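Local coordinates for protein flavoredoxin (Methanosarcina acetivorans, PDB 3BNK) that binds flavin mononucleotide as its cofactor and probably carries electrons, at the interface of chains A and B. Sequence-based numbering; all coordinates share one arbitrary frame. Chains: chain A/B, Flavoredoxin.

Contact 1: the interface of chains A and B. Residues chain A 81-82, 85; chain B 181-184, 187.
The backbone of B:Lys181 to B:Gly183, where the chain turns into the 3-10 helix 182-186, aims two N-H groups at A:Asp81, a residue of helix 77-83 in the other subunit. One carboxylate oxygen takes both. On the lone pair facing its sister oxygen, A:Asp81 OD2 accepts the backbone N of B:Lys181 at 2.8 Å; on the opposite, anti lone pair it accepts the backbone N of B:Gly183 at 2.9 Å. Both bonds are nearly straight (169° and 165°). Because it takes N-H groups at the start of helix 182-186, the oxygen acts much as an N-cap supplied by the other subunit. An aspartate suits this post because its short side chain brings an anionic acceptor to the helix start, whose dipole would probably favour the negative charge. B:Gly183 has no side chain to hold the helices apart, and its CA comes 3.8 Å from A:Asp81 CB. Beside it, A:Leu85 lays CD1 against the same turn, 3.7 Å from B:Gly183 CA, while its branches cross the extended chain of B:Lys184 at about a right angle. A:Tyr82, its CG anti to the backbone N (chi1 -175°), carries its ring to B:Met187, where CE1 meets the methylene CG at 3.5 Å. Methionine's unbranched, apolar chain suits packing against an aromatic carbon. The cap and its apolar flank fasten the C-terminal segment of one copy onto the other and probably help to hold a dimer.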
loop_
_atom_site.group_PDB
_atom_site.type_symbol
_atom_site.label_atom_id
_atom_site.label_comp_id
_atom_site.label_asym_id
_atom_site.label_seq_id
_atom_site.Cartn_x
_atom_site.Cartn_y
_atom_site.Cartn_z
ATOM N N ASP A 81 -1.092 3.508 -17.394
ATOM C CA ASP A 81 -1.272 4.947 -17.165
ATOM C C ASP A 81 -2.517 5.485 -17.884
ATOM O O ASP A 81 -3.226 6.337 -17.339
ATOM C CB ASP A 81 -0.036 5.716 -17.629
ATOM C CG ASP A 81 0.106 7.066 -16.957
ATOM O OD1 ASP A 81 0.079 7.141 -15.700
ATOM O OD2 ASP A 81 0.296 8.055 -17.686
ATOM N N TYR A 82 -2.754 5.007 -19.113
ATOM C CA TYR A 82 -3.990 5.298 -19.848
ATOM C C TYR A 82 -5.240 5.032 -19.005
ATOM O O TYR A 82 -6.119 5.881 -18.901
ATOM C CB TYR A 82 -4.048 4.481 -21.132
ATOM C CG TYR A 82 -5.234 4.804 -22.010
ATOM C CD1 TYR A 82 -5.358 6.065 -22.595
ATOM C CD2 TYR A 82 -6.235 3.857 -22.250
ATOM C CE1 TYR A 82 -6.436 6.379 -23.396
ATOM C CE2 TYR A 82 -7.334 4.169 -23.061
ATOM C CZ TYR A 82 -7.425 5.436 -23.624
ATOM O OH TYR A 82 -8.492 5.784 -24.429
ATOM N N LEU A 85 -6.035 7.646 -16.551
ATOM C CA LEU A 85 -6.247 9.003 -17.087
ATOM C C LEU A 85 -7.649 9.174 -17.659
ATOM O O LEU A 85 -8.290 10.222 -17.502
ATOM C CB LEU A 85 -5.205 9.313 -18.178
ATOM C CG LEU A 85 -3.815 9.780 -17.748
ATOM C CD1 LEU A 85 -2.776 9.405 -18.818
ATOM C CD2 LEU A 85 -3.818 11.280 -17.503
ATOM N N LYS B 181 0.769 10.839 -17.561
ATOM C CA LYS B 181 1.533 11.452 -18.636
ATOM C C LYS B 181 1.714 10.518 -19.816
ATOM O O LYS B 181 1.212 10.806 -20.905
ATOM C CB LYS B 181 2.899 11.941 -18.131
ATOM C CG LYS B 181 3.829 12.446 -19.250
ATOM C CD LYS B 181 3.372 13.750 -19.833
ATOM C CE LYS B 181 3.676 14.900 -18.871
ATOM N NZ LYS B 181 3.377 16.207 -19.528
ATOM N N THR B 182 2.444 9.418 -19.613
ATOM C CA THR B 182 2.732 8.488 -20.706
ATOM C C THR B 182 1.465 7.969 -21.382
ATOM O O THR B 182 1.438 7.835 -22.607
ATOM C CB THR B 182 3.584 7.274 -20.272
ATOM O OG1 THR B 182 4.711 7.720 -19.516
ATOM C CG2 THR B 182 4.094 6.534 -21.477
ATOM N N GLY B 183 0.442 7.654 -20.580
ATOM C CA GLY B 183 -0.844 7.184 -21.094
ATOM C C GLY B 183 -1.551 8.153 -22.027
ATOM O O GLY B 183 -2.330 7.732 -22.890
ATOM N N LYS B 184 -1.271 9.448 -21.889
ATOM C CA LYS B 184 -1.822 10.456 -22.813
ATOM C C LYS B 184 -1.482 10.166 -24.279
ATOM O O LYS B 184 -2.194 10.577 -25.187
ATOM C CB LYS B 184 -1.361 11.871 -22.429
ATOM C CG LYS B 184 -1.926 12.349 -21.102
ATOM C CD LYS B 184 -1.586 13.803 -20.827
ATOM C CE LYS B 184 -2.170 14.219 -19.484
ATOM N NZ LYS B 184 -1.712 15.578 -19.053
ATOM N N MET B 187 -4.387 8.539 -25.996
ATOM C CA MET B 187 -5.654 9.284 -25.957
ATOM C C MET B 187 -6.141 9.829 -27.304
ATOM O O MET B 187 -5.333 10.190 -28.165
ATOM C CB MET B 187 -5.605 10.393 -24.902
ATOM C CG MET B 187 -5.849 9.870 -23.496
ATOM S SD MET B 187 -5.419 10.996 -22.159
ATOM C CE MET B 187 -6.757 12.184 -22.207
#

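Contact 2: the interface of chains A and B. Residues chain A 38-42; chain B 36, 132.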
loop_
_atom_site.group_PDB
_atom_site.type_symbol
_atom_site.label_atom_id
_atom_site.label_comp_id
_atom_site.label_asym_id
_atom_site.label_seq_id
_atom_site.Cartn_x
_atom_site.Cartn_y
_atom_site.Cartn_z
ATOM N N SER A 38 -4.235 -2.021 0.161
ATOM C CA SER A 38 -3.470 -2.689 1.190
ATOM C C SER A 38 -4.278 -3.869 1.687
ATOM O O SER A 38 -5.528 -3.825 1.686
ATOM C CB SER A 38 -3.190 -1.728 2.358
ATOM O OG SER A 38 -2.687 -2.402 3.502
ATOM N N ARG A 39 -3.566 -4.911 2.120
ATOM C CA ARG A 39 -4.164 -5.948 2.966
ATOM C C ARG A 39 -4.689 -5.304 4.242
ATOM O O ARG A 39 -4.165 -4.281 4.729
ATOM C CB ARG A 39 -3.190 -7.097 3.282
ATOM C CG ARG A 39 -2.901 -8.041 2.113
ATOM C CD ARG A 39 -4.099 -8.935 1.730
ATOM N NE ARG A 39 -4.470 -9.791 2.849
ATOM C CZ ARG A 39 -3.878 -10.940 3.143
ATOM N NH1 ARG A 39 -2.895 -11.405 2.383
ATOM N NH2 ARG A 39 -4.258 -11.614 4.214
ATOM N N VAL A 40 -5.750 -5.902 4.768
ATOM C CA VAL A 40 -6.517 -5.303 5.835
ATOM C C VAL A 40 -6.797 -6.363 6.925
ATOM O O VAL A 40 -7.048 -6.033 8.077
ATOM C CB VAL A 40 -7.809 -4.701 5.210
ATOM C CG1 VAL A 40 -8.955 -4.805 6.098
ATOM C CG2 VAL A 40 -7.570 -3.264 4.738
ATOM N N ASN A 41 -6.717 -7.631 6.541
ATOM C CA ASN A 41 -6.962 -8.744 7.448
ATOM C C ASN A 41 -6.152 -9.943 6.991
ATOM O O ASN A 41 -6.061 -10.229 5.790
ATOM C CB ASN A 41 -8.455 -9.094 7.498
ATOM C CG ASN A 41 -8.815 -10.015 8.675
ATOM O OD1 ASN A 41 -9.203 -11.161 8.479
ATOM N ND2 ASN A 41 -8.678 -9.516 9.886
ATOM N N ALA A 42 -5.540 -10.618 7.953
ATOM C CA ALA A 42 -4.712 -11.797 7.695
ATOM C C ALA A 42 -5.530 -13.032 7.300
ATOM O O ALA A 42 -5.320 -13.620 6.240
ATOM C CB ALA A 42 -3.854 -12.090 8.913
ATOM N N TRP B 36 1.414 -2.892 5.879
ATOM C CA TRP B 36 0.002 -2.682 5.537
ATOM C C TRP B 36 -0.395 -1.223 5.789
ATOM O O TRP B 36 -1.088 -0.921 6.775
ATOM C CB TRP B 36 -0.916 -3.639 6.327
ATOM C CG TRP B 36 -0.699 -5.135 6.046
ATOM C CD1 TRP B 36 0.369 -5.712 5.404
ATOM C CD2 TRP B 36 -1.550 -6.216 6.448
ATOM N NE1 TRP B 36 0.231 -7.075 5.371
ATOM C CE2 TRP B 36 -0.934 -7.418 6.012
ATOM C CE3 TRP B 36 -2.761 -6.292 7.154
ATOM C CZ2 TRP B 36 -1.508 -8.680 6.228
ATOM C CZ3 TRP B 36 -3.326 -7.548 7.376
ATOM C CH2 TRP B 36 -2.694 -8.727 6.915
ATOM N N PHE B 132 -7.857 -2.094 11.273
ATOM C CA PHE B 132 -7.399 -1.124 10.294
ATOM C C PHE B 132 -7.800 0.256 10.827
ATOM O O PHE B 132 -8.983 0.637 10.818
ATOM C CB PHE B 132 -7.969 -1.426 8.907
ATOM C CG PHE B 132 -7.187 -0.806 7.763
ATOM C CD1 PHE B 132 -5.951 -1.333 7.368
ATOM C CD2 PHE B 132 -7.715 0.270 7.039
ATOM C CE1 PHE B 132 -5.237 -0.779 6.288
ATOM C CE2 PHE B 132 -7.002 0.835 5.946
ATOM C CZ PHE B 132 -5.770 0.304 5.579
#
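Ring contacts form where strand 37-41 of chain A lies over B:Trp36 and B:Phe132. The methylene CB of A:Arg39 sits above one face of the indole, 3.6 Å from the centroid of its six-membered ring, a CH-pi contact that also takes in the five-membered ring. Tryptophan suits this place because its broad surface can carry a length of strand: with chi1 -63° and chi2 14° the indole runs along the backbone from A:Arg39 to A:Ala42. B:Trp36 is also an FMN-binding residue, so this contact between the chains adjoins the cofactor site. A second CH-pi contact joins A:Val40 to B:Phe132, the methyl CG2 standing 3.7 Å from the ring centroid and displaced toward its rim. Valine's branch at the beta carbon lets it offer this methyl close to the strand.

Plain van der Waals contacts extend the fit. Where the indole ends, the small A:Ala42 lets its CA come 3.8 Å from B:Trp36 CH2. The A:Arg39 carbonyl O lies 3.4 Å from B:Trp36 CE3.

Hydrogen bonds within chain A hold the strand in shape. The hydroxyl OG of A:Ser38 donates to A:Arg39 O at 2.7 Å, holding the carbonyl near the CE3 rim of the indole. A:Arg39 bends at chi2 and chi3, which folds its guanidinium back toward its own chain rather than onto the indole. The guanidinium NH2 of A:Arg39 reaches A:Asn41 O at 2.8 Å, with that oxygen 7° from the guanidinium plane.

Contact 3: the interface of chains A and B. Residues chain A 103, 139, 141; chain B 6, 9.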
loop_
_atom_site.group_PDB
_atom_site.type_symbol
_atom_site.label_atom_id
_atom_site.label_comp_id
_atom_site.label_asym_id
_atom_site.label_seq_id
_atom_site.Cartn_x
_atom_site.Cartn_y
_atom_site.Cartn_z
ATOM N N GLU A 103 -14.876 -17.396 -10.637
ATOM C CA GLU A 103 -16.006 -17.974 -9.890
ATOM C C GLU A 103 -17.189 -17.023 -9.710
ATOM O O GLU A 103 -18.346 -17.437 -9.841
ATOM C CB GLU A 103 -15.548 -18.421 -8.496
ATOM C CG GLU A 103 -14.455 -19.474 -8.452
ATOM C CD GLU A 103 -13.798 -19.593 -7.073
ATOM O OE1 GLU A 103 -14.487 -19.357 -6.047
ATOM O OE2 GLU A 103 -12.591 -19.936 -7.016
ATOM N N ALA A 139 -10.315 -15.930 -4.881
ATOM C CA ALA A 139 -9.508 -16.635 -5.878
ATOM C C ALA A 139 -8.310 -15.780 -6.308
ATOM O O ALA A 139 -8.410 -14.556 -6.419
ATOM C CB ALA A 139 -10.362 -17.067 -7.085
ATOM N N TYR A 141 -4.940 -15.762 -9.149
ATOM C CA TYR A 141 -4.473 -16.327 -10.433
ATOM C C TYR A 141 -3.105 -15.805 -10.809
ATOM O O TYR A 141 -2.850 -14.596 -10.736
ATOM C CB TYR A 141 -5.428 -15.972 -11.584
ATOM C CG TYR A 141 -6.821 -16.532 -11.426
ATOM C CD1 TYR A 141 -7.771 -15.887 -10.632
ATOM C CD2 TYR A 141 -7.184 -17.720 -12.059
ATOM C CE1 TYR A 141 -9.038 -16.413 -10.477
ATOM C CE2 TYR A 141 -8.450 -18.245 -11.917
ATOM C CZ TYR A 141 -9.367 -17.584 -11.128
ATOM O OH TYR A 141 -10.620 -18.116 -10.986
ATOM N N LYS B 6 -4.386 -21.285 -10.501
ATOM C CA LYS B 6 -4.941 -20.881 -9.205
ATOM C C LYS B 6 -3.915 -21.067 -8.091
ATOM O O LYS B 6 -3.319 -22.138 -7.948
ATOM C CB LYS B 6 -6.238 -21.632 -8.865
ATOM C CG LYS B 6 -7.440 -21.241 -9.695
ATOM C CD LYS B 6 -8.737 -21.401 -8.872
ATOM C CE LYS B 6 -9.980 -21.193 -9.733
ATOM N NZ LYS B 6 -11.254 -21.441 -8.989
ATOM N N ASN B 9 -4.877 -18.144 -1.779
ATOM C CA ASN B 9 -5.663 -16.911 -1.637
ATOM C C ASN B 9 -5.041 -15.880 -0.709
ATOM O O ASN B 9 -5.373 -14.695 -0.779
ATOM C CB ASN B 9 -7.069 -17.225 -1.117
ATOM C CG ASN B 9 -7.999 -17.724 -2.190
ATOM O OD1 ASN B 9 -9.028 -18.352 -1.899
ATOM N ND2 ASN B 9 -7.657 -17.466 -3.428
#
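B:Lys6 and A:Tyr141 lie side by side and point the same way, paired residues of an antiparallel beta bridge between strand 5-7 of chain B and strand 130-142 of chain A. The lysine's methylenes follow the tyrosine ring out from the strands: CG lies 3.9 Å from the ring carbon CE2 of A:Tyr141, and farther along CE comes to 3.4 Å from the phenol oxygen OH. Lysine suits the place because its long aliphatic stem can accompany an aromatic ring while its ammonium group continues to an acid. A bend at chi2 (-149°) is followed by a nearly straight run that carries NZ to the carboxylate of A:Glu103.

There the two chains meet at a slant, and B:Lys6 NZ donates to A:Glu103 OE2 at 2.8 Å, a hydrogen bond that is also a salt bridge. The ammonium comes to the anti side of the oxygen, 21° out of the carboxylate plane. Glutamate suits the place, since its side chain, extended beyond CG, brings the acid from a loop to the lysine's end. A methionine in place of B:Lys6 would probably leave the A:Glu103 carboxylate without its charged mate.

The bridge, ring contact and ion pair thus hold the N-terminal strand of one copy against strand 130-142 of the other and probably help to stabilise a dimer.

Contacts 1 and 2 are centred about 30 Å apart, as are contacts 1 and 3, whereas contacts 2 and 3 lie about 18 Å from each other, measured between the centres of their C-alpha atoms. No residue recurs among them, but strand 130-142 contributes to contact 2 from chain B and to contact 3 from chain A. Contacts 1 and 3 use opposite termini of chain B to embrace chain A, while contact 2 lies nearer the middle of the dimer, beside a flavin-binding residue. With the two-fold twins, the joining is spread widely over both subunits, consistent with a stable dimer, though the structure alone does not prove one in solution.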